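Uncharacterized protein TCIL3000_10_9440 (Trypanosoma congolense, PDB 5KMX) is of unknown function but, as a bilobed insect-stage surface antigen with a membrane-spanning helix, may act as a sensor through the ectodomain described here. Local coordinates at residues C115-K118 against H119-R123; I210-Q213 against Q214-G218. All blocks are in the same frame, centred on the assembly; numbering follows the deposited sequence.

Contact 1: residues C115-K118 against H119-R123; sequences CHRK and HDEFR
R117 and E121, an i to i+4 pair in the opening turns of a surface helix, form the salt bridge of this stretch, with R117 NH1 3.1 Å from E121 OE1. The two side chains cross at about a right angle, with the guanidinium and carboxylate planes 58° apart. Because the oxygen lies well out of the guanidinium plane, no N-H points at it and the attraction is one of charge alone. A bend at chi2 (67°) brings the R117 chain, which starts off away from the next turn, back alongside the helix to E121. D120 OD1 stands near the guanidinium plane at its edge, 4.1 Å from R117 NH1, too far for a second bridge. The carboxylate of D120 turns back over the preceding turn instead: its OD2 comes within 3.4 Å of H116 CE1, ring and carboxylate planes being 77° apart. H116 O takes two weak backbone bonds, from H119 N and D120 N, both 3.4 Å.

H119 and F122 leave the charged side of helix 116-128, far from the centre of the chain, and turn toward the sheet. H119 NE2 is hydrogen-bonded to Y133, and both rings meet that of Y99. The disulfide from C115, just before the helix, to C101, just past strand 85-100, ties the two together, while F122 and R123 rest on Y133 of strand 132-135 and H119 on C146 of strand 145-165.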
loop_
_atom_site.group_PDB
_atom_site.type_symbol
_atom_site.label_atom_id
_atom_site.label_comp_id
_atom_site.label_asym_id
_atom_site.label_seq_id
_atom_site.Cartn_x
_atom_site.Cartn_y
_atom_site.Cartn_z
ATOM N N CYS A 115 24.386 22.940 -0.795
ATOM C CA CYS A 115 23.786 21.780 -0.148
ATOM C C CYS A 115 24.771 20.618 -0.119
ATOM O O CYS A 115 24.373 19.454 -0.092
ATOM C CB CYS A 115 22.507 21.366 -0.876
ATOM S SG CYS A 115 21.530 22.753 -1.476
ATOM N N HIS A 116 26.058 20.947 -0.119
ATOM C CA HIS A 116 27.115 19.945 -0.186
ATOM C C HIS A 116 27.112 19.016 1.026
ATOM O O HIS A 116 27.323 17.810 0.891
ATOM C CB HIS A 116 28.478 20.632 -0.310
ATOM C CG HIS A 116 29.638 19.684 -0.284
ATOM N ND1 HIS A 116 30.206 19.237 0.886
ATOM C CD2 HIS A 116 30.335 19.104 -1.291
ATOM C CE1 HIS A 116 31.206 18.417 0.603
ATOM N NE2 HIS A 116 31.303 18.322 -0.707
ATOM N N ARG A 117 26.869 19.579 2.206
ATOM C CA ARG A 117 26.921 18.813 3.448
ATOM C C ARG A 117 25.732 17.861 3.591
ATOM O O ARG A 117 25.880 16.745 4.090
ATOM C CB ARG A 117 26.977 19.763 4.648
ATOM C CG ARG A 117 26.929 19.083 6.013
ATOM C CD ARG A 117 28.174 18.249 6.285
ATOM N NE ARG A 117 28.069 17.517 7.548
ATOM C CZ ARG A 117 27.602 16.276 7.671
ATOM N NH1 ARG A 117 27.193 15.596 6.606
ATOM N NH2 ARG A 117 27.547 15.707 8.868
ATOM N N LYS A 118 24.555 18.310 3.168
ATOM C CA LYS A 118 23.351 17.488 3.254
ATOM C C LYS A 118 23.251 16.506 2.089
ATOM O O LYS A 118 22.439 15.578 2.116
ATOM C CB LYS A 118 22.102 18.371 3.291
ATOM C CG LYS A 118 21.880 19.084 4.616
ATOM C CD LYS A 118 20.491 19.701 4.684
ATOM C CE LYS A 118 20.222 20.330 6.041
ATOM N NZ LYS A 118 21.132 21.473 6.325
ATOM N N HIS A 119 24.079 16.713 1.071
ATOM C CA HIS A 119 24.040 15.894 -0.134
ATOM C C HIS A 119 24.794 14.577 0.043
ATOM O O HIS A 119 24.270 13.509 -0.275
ATOM C CB HIS A 119 24.616 16.679 -1.316
ATOM C CG HIS A 119 24.806 15.861 -2.557
ATOM N ND1 HIS A 119 25.779 16.144 -3.489
ATOM C CD2 HIS A 119 24.140 14.778 -3.023
ATOM C CE1 HIS A 119 25.713 15.264 -4.473
ATOM N NE2 HIS A 119 24.727 14.425 -4.214
ATOM N N ASP A 120 26.020 14.648 0.549
ATOM C CA ASP A 120 26.858 13.456 0.654
ATOM C C ASP A 120 26.415 12.529 1.785
ATOM O O ASP A 120 26.754 11.347 1.782
ATOM C CB ASP A 120 28.334 13.835 0.843
ATOM C CG ASP A 120 28.526 15.026 1.759
ATOM O OD1 ASP A 120 27.605 15.328 2.545
ATOM O OD2 ASP A 120 29.601 15.659 1.694
ATOM N N GLU A 121 25.662 13.052 2.749
ATOM C CA GLU A 121 25.107 12.200 3.794
ATOM C C GLU A 121 23.941 11.410 3.207
ATOM O O GLU A 121 23.818 10.208 3.443
ATOM C CB GLU A 121 24.669 13.019 5.014
ATOM C CG GLU A 121 23.528 13.990 4.768
ATOM C CD GLU A 121 23.218 14.838 5.987
ATOM O OE1 GLU A 121 24.091 15.629 6.401
ATOM O OE2 GLU A 121 22.103 14.709 6.536
ATOM N N PHE A 122 23.101 12.090 2.429
ATOM C CA PHE A 122 22.051 11.427 1.662
ATOM C C PHE A 122 22.681 10.330 0.815
ATOM O O PHE A 122 22.136 9.233 0.685
ATOM C CB PHE A 122 21.306 12.433 0.774
ATOM C CG PHE A 122 20.258 11.811 -0.114
ATOM C CD1 PHE A 122 20.613 11.179 -1.297
ATOM C CD2 PHE A 122 18.916 11.876 0.225
ATOM C CE1 PHE A 122 19.653 10.609 -2.113
ATOM C CE2 PHE A 122 17.952 11.313 -0.591
ATOM C CZ PHE A 122 18.322 10.679 -1.761
ATOM N N ARG A 123 23.840 10.643 0.245
ATOM C CA ARG A 123 24.603 9.688 -0.545
ATOM C C ARG A 123 25.040 8.519 0.326
ATOM O O ARG A 123 24.918 7.357 -0.061
ATOM C CB ARG A 123 25.827 10.363 -1.161
ATOM C CG ARG A 123 26.390 9.653 -2.375
ATOM C CD ARG A 123 27.786 10.162 -2.704
ATOM N NE ARG A 123 28.147 9.922 -4.103
ATOM C CZ ARG A 123 28.592 10.850 -4.951
ATOM N NH1 ARG A 123 28.884 10.508 -6.197
ATOM N NH2 ARG A 123 28.751 12.115 -4.572
#

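Contact 2: residues I210-Q213 against Q214-G218; sequences IAFQ and QLTEG
Residues I210-Q213 lead straight into Q214-G218, and the carbonyls of the first segment bond in turn to the amides of Q214 to E217, running to the end of helix 208-216 and one residue past it. Q214 N to I210 O (2.8 Å) and L215 N to A211 O (3.0 Å) are regular bonds. The next one, T216 N to F212 O, is weak and bent to 130°. E217 N still reaches Q213 O, at 2.7 Å, but comes from above the carbonyl plane. E217 then leaves the helix with a positive phi of 69°, and the bond from G218 N to T216 O closes a classic gamma turn centred on E217. The helix thus ends in a gamma turn, with E217 rather than the following glycine taking the positive phi, near the C-terminal end of the ordered ectodomain.

Among the side chains, F212 and T216 make the main contact. T216 OG1 sits at the edge of the phenyl ring, near its plane, 3.4 Å from F212 CD1, and T216 CG2 lies 3.9 Å from F212 CE1. With OG1 beside the threonine's own backbone N (chi1 -68°), this torsion places the oxygen at the ring edge. L215 folds back over the previous turn, its CG 3.2 Å from A211 O, and L215 and A211 together pack on F14 of helix 11-20. The glutamines look elsewhere: Q213 OE1 accepts a hydrogen bond from the backbone N of Y181, and Q214 OE1 is hydrogen-bonded to Y176 OH.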
loop_
_atom_site.group_PDB
_atom_site.type_symbol
_atom_site.label_atom_id
_atom_site.label_comp_id
_atom_site.label_asym_id
_atom_site.label_seq_id
_atom_site.Cartn_x
_atom_site.Cartn_y
_atom_site.Cartn_z
ATOM N N ILE A 210 -9.391 4.064 0.763
ATOM C CA ILE A 210 -9.040 4.130 -0.649
ATOM C C ILE A 210 -9.422 5.490 -1.226
ATOM O O ILE A 210 -8.671 6.071 -2.010
ATOM C CB ILE A 210 -9.731 3.010 -1.455
ATOM C CG1 ILE A 210 -9.277 1.640 -0.941
ATOM C CG2 ILE A 210 -9.425 3.157 -2.946
ATOM C CD1 ILE A 210 -9.923 0.465 -1.647
ATOM N N ALA A 211 -10.596 5.984 -0.844
ATOM C CA ALA A 211 -11.060 7.290 -1.294
ATOM C C ALA A 211 -10.114 8.372 -0.793
ATOM O O ALA A 211 -9.798 9.318 -1.516
ATOM C CB ALA A 211 -12.474 7.554 -0.809
ATOM N N PHE A 212 -9.672 8.227 0.451
ATOM C CA PHE A 212 -8.672 9.120 1.018
ATOM C C PHE A 212 -7.427 9.061 0.144
ATOM O O PHE A 212 -6.997 10.071 -0.398
ATOM C CB PHE A 212 -8.350 8.725 2.466
ATOM C CG PHE A 212 -7.522 9.737 3.222
ATOM C CD1 PHE A 212 -7.251 10.991 2.696
ATOM C CD2 PHE A 212 -7.014 9.423 4.472
ATOM C CE1 PHE A 212 -6.493 11.907 3.404
ATOM C CE2 PHE A 212 -6.254 10.334 5.181
ATOM C CZ PHE A 212 -5.994 11.576 4.647
ATOM N N GLN A 213 -6.880 7.859 -0.014
ATOM C CA GLN A 213 -5.684 7.632 -0.821
ATOM C C GLN A 213 -5.782 8.228 -2.226
ATOM O O GLN A 213 -4.844 8.867 -2.702
ATOM C CB GLN A 213 -5.412 6.129 -0.928
ATOM C CG GLN A 213 -4.793 5.521 0.323
ATOM C CD GLN A 213 -3.294 5.743 0.411
ATOM O OE1 GLN A 213 -2.631 6.015 -0.589
ATOM N NE2 GLN A 213 -2.751 5.620 1.615
ATOM N N GLN A 214 -6.916 8.014 -2.885
ATOM C CA GLN A 214 -7.101 8.465 -4.262
ATOM C C GLN A 214 -7.136 9.986 -4.364
ATOM O O GLN A 214 -6.288 10.597 -5.013
ATOM C CB GLN A 214 -8.392 7.886 -4.845
ATOM C CG GLN A 214 -8.646 8.278 -6.297
ATOM C CD GLN A 214 -9.939 7.702 -6.840
ATOM O OE1 GLN A 214 -9.927 6.782 -7.658
ATOM N NE2 GLN A 214 -11.065 8.244 -6.391
ATOM N N LEU A 215 -8.133 10.584 -3.721
ATOM C CA LEU A 215 -8.369 12.020 -3.808
ATOM C C LEU A 215 -7.182 12.836 -3.311
ATOM O O LEU A 215 -7.010 13.995 -3.690
ATOM C CB LEU A 215 -9.613 12.388 -2.999
ATOM C CG LEU A 215 -10.899 11.665 -3.400
ATOM C CD1 LEU A 215 -11.968 11.871 -2.345
ATOM C CD2 LEU A 215 -11.379 12.149 -4.759
ATOM N N THR A 216 -6.366 12.215 -2.466
ATOM C CA THR A 216 -5.306 12.918 -1.758
ATOM C C THR A 216 -3.907 12.540 -2.232
ATOM O O THR A 216 -3.052 13.413 -2.400
ATOM C CB THR A 216 -5.397 12.636 -0.251
ATOM O OG1 THR A 216 -6.584 13.234 0.283
ATOM C CG2 THR A 216 -4.212 13.179 0.460
ATOM N N GLU A 217 -3.675 11.238 -2.391
ATOM C CA GLU A 217 -2.366 10.679 -2.744
ATOM C C GLU A 217 -1.347 10.832 -1.603
ATOM O O GLU A 217 -0.660 9.867 -1.268
ATOM C CB GLU A 217 -1.836 11.309 -4.044
ATOM C CG GLU A 217 -0.318 11.305 -4.212
ATOM C CD GLU A 217 0.129 12.048 -5.460
ATOM O OE1 GLU A 217 1.339 12.330 -5.588
ATOM O OE2 GLU A 217 -0.734 12.355 -6.310
ATOM N N GLY A 218 -1.260 12.020 -1.001
ATOM C CA GLY A 218 -0.276 12.292 0.041
ATOM C C GLY A 218 -0.833 12.559 1.434
ATOM O O GLY A 218 -0.289 13.378 2.174
#

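How the contacts relate
Both contacts lie at helix ends, in a chain with far more strand than helix, but they lie far apart, their centres about 32 Å from each other and their nearest atoms about 17 Å. Contact 1 is a surface contact 29 Å from the centre of the chain, whereas contact 2 lies 11 Å from it and is partly buried. Their helices are different elements: one is in its first turns, the other in its last. Chemistry follows place. Charged and imidazole groups dominate contact 1, with a disulfide at its start; contact 2 has a phenyl-threonine pair, aliphatic packing against helix 11-20 and glutamines bonded to nearby loops.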